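Local structure of galectin-1 (Bufo arenarum, 1GAN) at residues K21-P26 / G125-S130; N41-F46 / D95-K100; S71-G76 / F107-R112. The protein binds beta-galactosides and other complex carbohydrates as a homodimeric lectin, and may regulate apoptosis and cell differentiation. One frame throughout, in Å; residues are numbered along the deposited sequence.

Contact 1 of 3, residues K21-P26 / G125-S130; sequences KGSIPP and GLQFKS. Unlike the reference sequence in segment 125-130: Gln127 (reference Ala).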
loop_
_atom_site.group_PDB
_atom_site.type_symbol
_atom_site.label_atom_id
_atom_site.label_comp_id
_atom_site.label_asym_id
_atom_site.label_seq_id
_atom_site.Cartn_x
_atom_site.Cartn_y
_atom_site.Cartn_z
ATOM N N LYS A 21 3.062 -9.506 0.385
ATOM C CA LYS A 21 2.636 -10.629 1.210
ATOM C C LYS A 21 1.126 -10.643 1.128
ATOM O O LYS A 21 0.466 -9.619 1.328
ATOM C CB LYS A 21 3.066 -10.477 2.663
ATOM C CG LYS A 21 4.462 -10.948 2.922
ATOM C CD LYS A 21 4.890 -10.688 4.349
ATOM C CE LYS A 21 6.381 -10.951 4.500
ATOM N NZ LYS A 21 6.906 -10.448 5.793
ATOM N N GLY A 22 0.577 -11.790 0.771
ATOM C CA GLY A 22 -0.860 -11.903 0.666
ATOM C C GLY A 22 -1.266 -13.308 1.011
ATOM O O GLY A 22 -0.435 -14.133 1.384
ATOM N N SER A 23 -2.556 -13.561 0.889
ATOM C CA SER A 23 -3.131 -14.865 1.145
ATOM C C SER A 23 -4.083 -15.119 -0.020
ATOM O O SER A 23 -4.776 -14.196 -0.485
ATOM C CB SER A 23 -3.887 -14.853 2.473
ATOM O OG SER A 23 -4.685 -13.682 2.557
ATOM N N ILE A 24 -4.131 -16.369 -0.466
ATOM C CA ILE A 24 -4.959 -16.733 -1.600
ATOM C C ILE A 24 -6.326 -17.303 -1.229
ATOM O O ILE A 24 -6.407 -18.364 -0.597
ATOM C CB ILE A 24 -4.231 -17.752 -2.480
ATOM C CG1 ILE A 24 -2.799 -17.287 -2.740
ATOM C CG2 ILE A 24 -4.989 -17.921 -3.798
ATOM C CD1 ILE A 24 -1.898 -18.380 -3.223
ATOM N N PRO A 25 -7.414 -16.595 -1.596
ATOM C CA PRO A 25 -8.793 -17.009 -1.328
ATOM C C PRO A 25 -8.999 -18.451 -1.846
ATOM O O PRO A 25 -8.485 -18.820 -2.919
ATOM C CB PRO A 25 -9.605 -16.007 -2.151
ATOM C CG PRO A 25 -8.785 -14.766 -2.069
ATOM C CD PRO A 25 -7.390 -15.299 -2.300
ATOM N N PRO A 26 -9.795 -19.266 -1.128
ATOM C CA PRO A 26 -10.012 -20.642 -1.567
ATOM C C PRO A 26 -10.795 -20.709 -2.879
ATOM O O PRO A 26 -10.615 -21.634 -3.654
ATOM C CB PRO A 26 -10.794 -21.230 -0.406
ATOM C CG PRO A 26 -11.676 -20.093 -0.031
ATOM C CD PRO A 26 -10.711 -18.926 -0.023
ATOM N N GLY A 125 -7.231 -10.761 -6.907
ATOM C CA GLY A 125 -7.406 -12.090 -6.356
ATOM C C GLY A 125 -6.483 -12.417 -5.199
ATOM O O GLY A 125 -6.367 -13.575 -4.803
ATOM N N LEU A 126 -5.808 -11.413 -4.661
ATOM C CA LEU A 126 -4.904 -11.646 -3.548
ATOM C C LEU A 126 -5.360 -10.826 -2.366
ATOM O O LEU A 126 -5.676 -9.645 -2.514
ATOM C CB LEU A 126 -3.491 -11.234 -3.928
ATOM C CG LEU A 126 -2.394 -11.704 -2.982
ATOM C CD1 LEU A 126 -2.479 -13.224 -2.848
ATOM C CD2 LEU A 126 -1.038 -11.295 -3.523
ATOM N N GLN A 127 -5.444 -11.457 -1.203
ATOM C CA GLN A 127 -5.854 -10.755 0.006
ATOM C C GLN A 127 -4.584 -10.189 0.627
ATOM O O GLN A 127 -3.763 -10.921 1.189
ATOM C CB GLN A 127 -6.556 -11.697 0.972
ATOM C CG GLN A 127 -7.082 -11.010 2.210
ATOM C CD GLN A 127 -7.609 -11.983 3.264
ATOM O OE1 GLN A 127 -8.224 -11.563 4.251
ATOM N NE2 GLN A 127 -7.367 -13.282 3.069
ATOM N N PHE A 128 -4.408 -8.886 0.424
ATOM C CA PHE A 128 -3.265 -8.101 0.886
ATOM C C PHE A 128 -2.893 -8.243 2.372
ATOM O O PHE A 128 -3.752 -8.176 3.255
ATOM C CB PHE A 128 -3.549 -6.630 0.491
ATOM C CG PHE A 128 -2.770 -5.605 1.259
ATOM C CD1 PHE A 128 -1.429 -5.420 1.029
ATOM C CD2 PHE A 128 -3.388 -4.849 2.237
ATOM C CE1 PHE A 128 -0.713 -4.498 1.771
ATOM C CE2 PHE A 128 -2.684 -3.933 2.980
ATOM C CZ PHE A 128 -1.344 -3.758 2.751
ATOM N N LYS A 129 -1.616 -8.473 2.645
ATOM C CA LYS A 129 -1.155 -8.556 4.026
ATOM C C LYS A 129 -0.106 -7.456 4.290
ATOM O O LYS A 129 -0.119 -6.822 5.341
ATOM C CB LYS A 129 -0.590 -9.938 4.343
ATOM C CG LYS A 129 -0.546 -10.276 5.832
ATOM C CD LYS A 129 0.693 -9.739 6.535
ATOM C CE LYS A 129 0.399 -9.483 8.020
ATOM N NZ LYS A 129 1.612 -9.033 8.765
ATOM N N SER A 130 0.813 -7.232 3.359
ATOM C CA SER A 130 1.806 -6.189 3.554
ATOM C C SER A 130 2.617 -5.880 2.320
ATOM O O SER A 130 2.905 -6.753 1.515
ATOM C CB SER A 130 2.761 -6.531 4.696
ATOM O OG SER A 130 3.654 -7.558 4.342
#

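Contact 2 of 3, residues N41-F46 / D95-K100; sequences NFLLHF and DKIIIK. Unlike the reference sequence in segment 95-100: Asp95 (reference Gln). With GAL (beta-D-galactopyranose), chain C.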
loop_
_atom_site.group_PDB
_atom_site.type_symbol
_atom_site.label_atom_id
_atom_site.label_comp_id
_atom_site.label_asym_id
_atom_site.label_seq_id
_atom_site.Cartn_x
_atom_site.Cartn_y
_atom_site.Cartn_z
ATOM N N ASN A 41 -1.533 0.696 -18.505
ATOM C CA ASN A 41 -0.177 0.485 -18.948
ATOM C C ASN A 41 0.592 -0.251 -17.869
ATOM O O ASN A 41 0.904 0.345 -16.828
ATOM C CB ASN A 41 0.466 1.836 -19.255
ATOM C CG ASN A 41 -0.206 2.544 -20.416
ATOM O OD1 ASN A 41 0.153 2.329 -21.572
ATOM N ND2 ASN A 41 -1.216 3.358 -20.122
ATOM N N PHE A 42 0.876 -1.534 -18.111
ATOM C CA PHE A 42 1.605 -2.360 -17.143
ATOM C C PHE A 42 2.953 -2.760 -17.710
ATOM O O PHE A 42 3.037 -3.207 -18.855
ATOM C CB PHE A 42 0.819 -3.649 -16.810
ATOM C CG PHE A 42 -0.532 -3.410 -16.182
ATOM C CD1 PHE A 42 -0.747 -2.339 -15.328
ATOM C CD2 PHE A 42 -1.585 -4.303 -16.394
ATOM C CE1 PHE A 42 -1.985 -2.162 -14.678
ATOM C CE2 PHE A 42 -2.828 -4.131 -15.753
ATOM C CZ PHE A 42 -3.021 -3.056 -14.892
ATOM N N LEU A 43 4.010 -2.567 -16.932
ATOM C CA LEU A 43 5.357 -2.960 -17.338
ATOM C C LEU A 43 5.370 -4.481 -17.107
ATOM O O LEU A 43 5.880 -5.269 -17.917
ATOM C CB LEU A 43 6.393 -2.253 -16.449
ATOM C CG LEU A 43 7.840 -2.170 -16.946
ATOM C CD1 LEU A 43 7.841 -1.498 -18.299
ATOM C CD2 LEU A 43 8.719 -1.379 -15.999
ATOM N N LEU A 44 4.731 -4.888 -16.014
ATOM C CA LEU A 44 4.631 -6.295 -15.685
ATOM C C LEU A 44 3.289 -6.650 -15.088
ATOM O O LEU A 44 2.771 -5.940 -14.245
ATOM C CB LEU A 44 5.732 -6.723 -14.721
ATOM C CG LEU A 44 5.551 -8.115 -14.114
ATOM C CD1 LEU A 44 5.546 -9.153 -15.252
ATOM C CD2 LEU A 44 6.664 -8.403 -13.102
ATOM N N HIS A 45 2.689 -7.695 -15.632
ATOM C CA HIS A 45 1.439 -8.247 -15.140
ATOM C C HIS A 45 1.851 -9.698 -14.849
ATOM O O HIS A 45 2.246 -10.428 -15.775
ATOM C CB HIS A 45 0.365 -8.167 -16.224
ATOM C CG HIS A 45 -0.790 -9.105 -16.023
ATOM N ND1 HIS A 45 -1.822 -8.848 -15.151
ATOM C CD2 HIS A 45 -1.107 -10.268 -16.643
ATOM C CE1 HIS A 45 -2.726 -9.807 -15.239
ATOM N NE2 HIS A 45 -2.316 -10.681 -16.137
ATOM N N PHE A 46 1.931 -10.036 -13.554
ATOM C CA PHE A 46 2.291 -11.364 -13.068
ATOM C C PHE A 46 0.997 -12.082 -12.680
ATOM O O PHE A 46 0.365 -11.750 -11.673
ATOM C CB PHE A 46 3.213 -11.212 -11.870
ATOM C CG PHE A 46 3.512 -12.501 -11.164
ATOM C CD1 PHE A 46 2.691 -12.944 -10.122
ATOM C CD2 PHE A 46 4.632 -13.259 -11.513
ATOM C CE1 PHE A 46 2.971 -14.116 -9.434
ATOM C CE2 PHE A 46 4.926 -14.432 -10.832
ATOM C CZ PHE A 46 4.088 -14.864 -9.785
ATOM N N ASP A 95 17.114 -3.227 -17.291
ATOM C CA ASP A 95 17.070 -4.228 -18.344
ATOM C C ASP A 95 16.142 -5.414 -18.073
ATOM O O ASP A 95 15.865 -6.179 -18.980
ATOM C CB ASP A 95 18.501 -4.714 -18.661
ATOM C CG ASP A 95 19.194 -5.404 -17.453
ATOM O OD1 ASP A 95 19.223 -4.886 -16.310
ATOM O OD2 ASP A 95 19.755 -6.488 -17.661
ATOM N N LYS A 96 15.625 -5.547 -16.853
ATOM C CA LYS A 96 14.741 -6.670 -16.524
ATOM C C LYS A 96 14.189 -6.512 -15.115
ATOM O O LYS A 96 14.688 -5.721 -14.312
ATOM C CB LYS A 96 15.530 -7.986 -16.567
ATOM C CG LYS A 96 16.668 -7.996 -15.538
ATOM C CD LYS A 96 17.607 -9.165 -15.667
ATOM C CE LYS A 96 18.828 -8.953 -14.764
ATOM N NZ LYS A 96 19.682 -7.851 -15.269
ATOM N N ILE A 97 13.167 -7.292 -14.818
ATOM C CA ILE A 97 12.567 -7.312 -13.498
ATOM C C ILE A 97 12.769 -8.752 -13.054
ATOM O O ILE A 97 12.527 -9.687 -13.819
ATOM C CB ILE A 97 11.052 -7.012 -13.555
ATOM C CG1 ILE A 97 10.836 -5.571 -14.002
ATOM C CG2 ILE A 97 10.400 -7.262 -12.197
ATOM C CD1 ILE A 97 9.415 -5.110 -13.912
ATOM N N ILE A 98 13.329 -8.960 -11.877
ATOM C CA ILE A 98 13.483 -10.342 -11.456
ATOM C C ILE A 98 12.442 -10.665 -10.378
ATOM O O ILE A 98 12.204 -9.847 -9.492
ATOM C CB ILE A 98 15.009 -10.734 -11.132
ATOM C CG1 ILE A 98 15.193 -11.195 -9.712
ATOM C CG2 ILE A 98 16.012 -9.667 -11.569
ATOM C CD1 ILE A 98 15.148 -12.677 -9.666
ATOM N N ILE A 99 11.686 -11.745 -10.580
ATOM C CA ILE A 99 10.669 -12.173 -9.618
ATOM C C ILE A 99 11.237 -13.316 -8.745
ATOM O O ILE A 99 11.741 -14.306 -9.276
ATOM C CB ILE A 99 9.371 -12.688 -10.311
ATOM C CG1 ILE A 99 8.769 -11.646 -11.264
ATOM C CG2 ILE A 99 8.325 -13.032 -9.254
ATOM C CD1 ILE A 99 9.365 -11.622 -12.653
ATOM N N LYS A 100 11.165 -13.177 -7.418
ATOM C CA LYS A 100 11.676 -14.203 -6.495
ATOM C C LYS A 100 10.574 -14.621 -5.546
ATOM O O LYS A 100 9.795 -13.780 -5.100
ATOM C CB LYS A 100 12.823 -13.671 -5.648
ATOM C CG LYS A 100 14.038 -13.161 -6.399
ATOM C CD LYS A 100 15.251 -13.087 -5.443
ATOM C CE LYS A 100 16.370 -12.245 -6.018
ATOM N NZ LYS A 100 15.901 -10.838 -6.196
HETATM C C1 GAL C . -5.541 -12.766 -20.822
HETATM C C2 GAL C . -6.291 -12.547 -19.499
HETATM C C3 GAL C . -5.832 -11.257 -18.813
HETATM C C4 GAL C . -4.325 -11.293 -18.632
HETATM C C5 GAL C . -3.654 -11.532 -19.986
HETATM C C6 GAL C . -2.167 -11.632 -19.897
HETATM O O2 GAL C . -7.690 -12.510 -19.722
HETATM O O3 GAL C . -6.433 -11.154 -17.535
HETATM O O4 GAL C . -3.987 -12.332 -17.722
HETATM O O5 GAL C . -4.124 -12.766 -20.576
HETATM O O6 GAL C . -1.617 -11.725 -21.194
#

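Contact 3 of 3, residues S71-G76 / F107-R112; sequences SEQREG and FSFPVR. Unlike the reference sequence in segment 71-76: Gly76 (reference Glu). With NDG (2-acetamido-2-deoxy-alpha-D-glucopyranose), chain B; GAL (beta-D-galactopyranose), chain C.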
loop_
_atom_site.group_PDB
_atom_site.type_symbol
_atom_site.label_atom_id
_atom_site.label_comp_id
_atom_site.label_asym_id
_atom_site.label_seq_id
_atom_site.Cartn_x
_atom_site.Cartn_y
_atom_site.Cartn_z
ATOM N N SER A 71 3.189 -9.652 -25.562
ATOM C CA SER A 71 3.600 -11.026 -25.809
ATOM C C SER A 71 3.688 -11.745 -24.466
ATOM O O SER A 71 4.477 -11.371 -23.600
ATOM C CB SER A 71 4.979 -11.054 -26.479
ATOM O OG SER A 71 4.994 -10.380 -27.739
ATOM N N GLU A 72 2.870 -12.772 -24.287
ATOM C CA GLU A 72 2.870 -13.540 -23.065
ATOM C C GLU A 72 4.139 -14.341 -22.910
ATOM O O GLU A 72 4.708 -14.825 -23.883
ATOM C CB GLU A 72 1.688 -14.526 -23.048
ATOM C CG GLU A 72 0.384 -13.904 -22.590
ATOM C CD GLU A 72 -0.823 -14.829 -22.674
ATOM O OE1 GLU A 72 -0.705 -16.013 -23.061
ATOM O OE2 GLU A 72 -1.919 -14.349 -22.359
ATOM N N GLN A 73 4.554 -14.526 -21.670
ATOM C CA GLN A 73 5.705 -15.347 -21.347
ATOM C C GLN A 73 5.157 -16.297 -20.286
ATOM O O GLN A 73 4.445 -15.870 -19.383
ATOM C CB GLN A 73 6.811 -14.493 -20.765
ATOM C CG GLN A 73 8.014 -15.285 -20.386
ATOM C CD GLN A 73 9.143 -14.411 -19.910
ATOM O OE1 GLN A 73 9.412 -14.323 -18.695
ATOM N NE2 GLN A 73 9.812 -13.742 -20.859
ATOM N N ARG A 74 5.395 -17.586 -20.430
ATOM C CA ARG A 74 4.895 -18.534 -19.455
ATOM C C ARG A 74 6.058 -19.184 -18.747
ATOM O O ARG A 74 7.127 -19.316 -19.333
ATOM C CB ARG A 74 4.032 -19.582 -20.139
ATOM C CG ARG A 74 2.726 -19.038 -20.661
ATOM C CD ARG A 74 1.805 -20.190 -21.035
ATOM N NE ARG A 74 0.395 -19.805 -21.069
ATOM C CZ ARG A 74 -0.090 -18.818 -21.806
ATOM N NH1 ARG A 74 0.731 -18.120 -22.579
ATOM N NH2 ARG A 74 -1.380 -18.506 -21.732
ATOM N N GLU A 75 5.851 -19.557 -17.485
ATOM C CA GLU A 75 6.871 -20.196 -16.649
ATOM C C GLU A 75 6.381 -21.538 -16.095
ATOM O O GLU A 75 5.203 -21.681 -15.738
ATOM C CB GLU A 75 7.232 -19.296 -15.474
ATOM C CG GLU A 75 7.877 -17.991 -15.868
ATOM C CD GLU A 75 9.236 -18.178 -16.550
ATOM O OE1 GLU A 75 9.985 -19.126 -16.201
ATOM O OE2 GLU A 75 9.556 -17.353 -17.435
ATOM N N GLY A 76 7.311 -22.481 -15.954
ATOM C CA GLY A 76 6.998 -23.811 -15.456
ATOM C C GLY A 76 6.765 -23.898 -13.970
ATOM O O GLY A 76 5.852 -24.587 -13.541
ATOM N N PHE A 107 12.854 -16.058 -11.539
ATOM C CA PHE A 107 12.943 -15.950 -12.977
ATOM C C PHE A 107 12.991 -14.479 -13.288
ATOM O O PHE A 107 12.832 -13.653 -12.408
ATOM C CB PHE A 107 11.790 -16.670 -13.688
ATOM C CG PHE A 107 10.446 -16.047 -13.486
ATOM C CD1 PHE A 107 10.009 -15.009 -14.315
ATOM C CD2 PHE A 107 9.574 -16.548 -12.535
ATOM C CE1 PHE A 107 8.727 -14.493 -14.208
ATOM C CE2 PHE A 107 8.282 -16.034 -12.420
ATOM C CZ PHE A 107 7.866 -15.008 -13.264
ATOM N N SER A 108 13.259 -14.141 -14.531
ATOM C CA SER A 108 13.329 -12.753 -14.903
ATOM C C SER A 108 12.334 -12.498 -16.024
ATOM O O SER A 108 11.881 -13.427 -16.702
ATOM C CB SER A 108 14.745 -12.427 -15.354
ATOM O OG SER A 108 15.019 -13.102 -16.571
ATOM N N PHE A 109 11.955 -11.238 -16.167
ATOM C CA PHE A 109 11.026 -10.826 -17.200
ATOM C C PHE A 109 11.634 -9.543 -17.771
ATOM O O PHE A 109 12.103 -8.698 -17.007
ATOM C CB PHE A 109 9.659 -10.564 -16.574
ATOM C CG PHE A 109 8.603 -10.198 -17.560
ATOM C CD1 PHE A 109 8.030 -11.163 -18.376
ATOM C CD2 PHE A 109 8.194 -8.875 -17.692
ATOM C CE1 PHE A 109 7.067 -10.827 -19.323
ATOM C CE2 PHE A 109 7.240 -8.527 -18.625
ATOM C CZ PHE A 109 6.674 -9.509 -19.450
ATOM N N PRO A 110 11.684 -9.406 -19.115
ATOM C CA PRO A 110 12.254 -8.216 -19.779
ATOM C C PRO A 110 11.546 -6.896 -19.491
ATOM O O PRO A 110 10.336 -6.861 -19.354
ATOM C CB PRO A 110 12.117 -8.558 -21.283
ATOM C CG PRO A 110 10.892 -9.399 -21.332
ATOM C CD PRO A 110 11.093 -10.320 -20.115
ATOM N N VAL A 111 12.298 -5.803 -19.477
ATOM C CA VAL A 111 11.716 -4.467 -19.269
ATOM C C VAL A 111 11.491 -3.894 -20.676
ATOM O O VAL A 111 12.441 -3.583 -21.404
ATOM C CB VAL A 111 12.643 -3.549 -18.396
ATOM C CG1 VAL A 111 12.243 -2.089 -18.520
ATOM C CG2 VAL A 111 12.542 -3.958 -16.939
ATOM N N ARG A 112 10.223 -3.809 -21.072
ATOM C CA ARG A 112 9.884 -3.344 -22.421
ATOM C C ARG A 112 9.726 -1.839 -22.555
ATOM O O ARG A 112 9.549 -1.317 -23.652
ATOM C CB ARG A 112 8.643 -4.070 -22.926
ATOM C CG ARG A 112 8.588 -5.496 -22.427
ATOM C CD ARG A 112 8.252 -6.529 -23.483
ATOM N NE ARG A 112 6.935 -7.095 -23.235
ATOM C CZ ARG A 112 6.643 -8.394 -23.231
ATOM N NH1 ARG A 112 7.577 -9.298 -23.467
ATOM N NH2 ARG A 112 5.397 -8.777 -22.973
HETATM C C1 NDG B . -5.557 -16.221 -24.909
HETATM C C2 NDG B . -4.352 -16.216 -23.964
HETATM C C3 NDG B . -4.798 -15.776 -22.578
HETATM C C4 NDG B . -5.383 -14.375 -22.647
HETATM C C5 NDG B . -6.535 -14.348 -23.682
HETATM C C6 NDG B . -7.039 -12.930 -23.969
HETATM C C7 NDG B . -2.954 -17.963 -24.855
HETATM C C8 NDG B . -2.385 -19.367 -24.725
HETATM O O5 NDG B . -6.110 -14.893 -24.967
HETATM O O3 NDG B . -3.708 -15.801 -21.679
HETATM O O4 NDG B . -5.883 -14.013 -21.335
HETATM O O6 NDG B . -6.008 -12.095 -24.518
HETATM O O7 NDG B . -2.651 -17.266 -25.818
HETATM N N2 NDG B . -3.772 -17.544 -23.898
HETATM O O1 NDG B . -6.546 -17.000 -24.336
HETATM C C1 GAL C . -5.541 -12.766 -20.822
HETATM C C2 GAL C . -6.291 -12.547 -19.499
HETATM C C3 GAL C . -5.832 -11.257 -18.813
HETATM C C4 GAL C . -4.325 -11.293 -18.632
HETATM C C5 GAL C . -3.654 -11.532 -19.986
HETATM C C6 GAL C . -2.167 -11.632 -19.897
HETATM O O2 GAL C . -7.690 -12.510 -19.722
HETATM O O3 GAL C . -6.433 -11.154 -17.535
HETATM O O4 GAL C . -3.987 -12.332 -17.722
HETATM O O5 GAL C . -4.124 -12.766 -20.576
HETATM O O6 GAL C . -1.617 -11.725 -21.194
#

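Contact 1 of 3, residues K21-P26 / G125-S130
Lys21 to Ser23 and Gln127 to Ser130 pair antiparallel in the five-stranded sheet of the galectin beta-sandwich, strand 127-133 at its edge within the chain and 16-23 next to it, with a classic beta bulge where Lys129 and Ser130 both face Lys21. At the bulge Lys21 O accepts hydrogen bonds from two amides on the same face of its carbonyl plane, Lys129 N at 2.7 Å and Ser130 N at 3.2 Å, while Lys21 N donates to Ser130 O. Beyond the non-hydrogen-bonded pair Gly22 and Phe128, the strands bond again in both directions between Ser23 and Gln127. Gly22 CA packs against the Leu126 side chain, 4.0 Å from Leu126 CG. Leu126 CD1 reaches on to the Ser23 carbonyl and to Ile24 CG1, the latter at 4.1 Å. After the strand ends, Pro25 lays its CD 3.2 Å from Gly125 O. Although strand 127-133 is outermost in its own chain, Ser130 pairs with a strand of the second subunit, so the sheet runs on across the dimer interface. With chi1 at 45°, Ser23 OG sits between its own backbone N and carbonyl carbon; from there it donates to Gln127 O at 3.2 Å, from the face of that carbonyl opposite to the one Ser23 N uses.

Contact 2 of 3, residues N41-F46 / D95-K100
Ile97 and Ile99 of strand 96-101 meet Leu43, Leu44 and Phe46 across the interior of the galectin beta-sandwich, where the two sheets face each other. No hydrogen bond links the segments; their strand axes approach to 10.5 Å and run 19° from parallel, and the space between is bridged by apolar side chains. At the start of the second segment, Asp95 and Lys96 turn to each other, Lys96 NZ forming a salt bridge with Asp95 OD2 at 2.8 Å. Ile97 is the first residue to enter the core. Its two branches divide the work: CD1 reaches Leu43 CD2 at 4.3 Å and also touches Leu44 CB, whereas CG2 meets Leu44 CD2 at 4.0 Å. Leu43 and Leu44 both face Leu35 in a classic beta bulge, where the chain turns a corner, and both point toward the isoleucine strand. Ile98 points away from the opposing sheet and packs on Gln93 and Gln106. Ile99 returns to the interior, its CD1 lying 4.2 Å from Leu44 CD2, so that this one leucine methyl touches both isoleucines. Phe90 and Phe109 add to the packing round Leu44. Alternation along strand 41-49 puts His45 on the outer face, and CG anti to the backbone N (chi1 160°) extends the ring to the sugar, its ND1 bonded to Asn34 OD1 and its NE2 to galactose O4 at 2.8 Å, near the ring plane. Back in the core, the other branch of Ile99, CG2, approaches the Phe46 ring obliquely and comes within 4.0 Å of Phe46 CE2.

Contact 3 of 3, residues S71-G76 / F107-R112
Glu75 lies flat on Phe107, its carboxylate and the phenyl ring only 8° apart. A bend at chi2 (-64°) folds the glutamate over, and Glu75 CG makes a CH-pi contact 3.7 Å from the ring centroid, almost exactly on the ring normal. Gln73 meets its aromatic partner differently: its extended chain slides past Phe109 in the opposite direction, with CB at the ring edge, 3.9 Å from Phe109 CE1, and the amide plane steeply inclined to the ring. These side chains bridge the outermost strands 68-75 and 106-110 of the two sheets of the beta-sandwich, which run antiparallel. Beyond strand 106-110, Phe109 CZ lies over one face of the Arg112 guanidinium, toward its rim, and Arg112 NH2 is directed to Ser71 O at 2.8 Å, nearly in the guanidinium plane; NE is hydrogen-bonded to Ser63 OG. Glu72 points the other way, into the glycan pocket. Its OE2 accepts from galactose O6 at 2.9 Å and also meets O3 of the acetamido sugar, implausibly close as modelled. Arg74 holds the other oxygen in a salt bridge, Arg74 NH1 to Glu72 OE1 at 2.6 Å, and is itself paired through NE with Asp55.

In the fold
Contact 2 is buried between the sheets, contact 3 is a surface contact beside it, and contact 1 is a partly buried pairing within one sheet. Their chemistry follows: backbone hydrogen bonds dominate contact 1, apolar side chains alone make contact 2, and contact 3 mixes CH-pi and other side-chain contacts to rings with a single side-chain to backbone hydrogen bond. Contacts 2 and 3 use neighbouring strands of one sheet, 96-101 and 106-110, probably joined by Ile97 N to Phe109 O and Ile99 N to Phe107 O, and each has one residue hydrogen-bonded to the galactose, His45 and Glu72. Contact 1 lies across the chain's centre, about 19 Å from contact 2 between centres, toward the dimer interface.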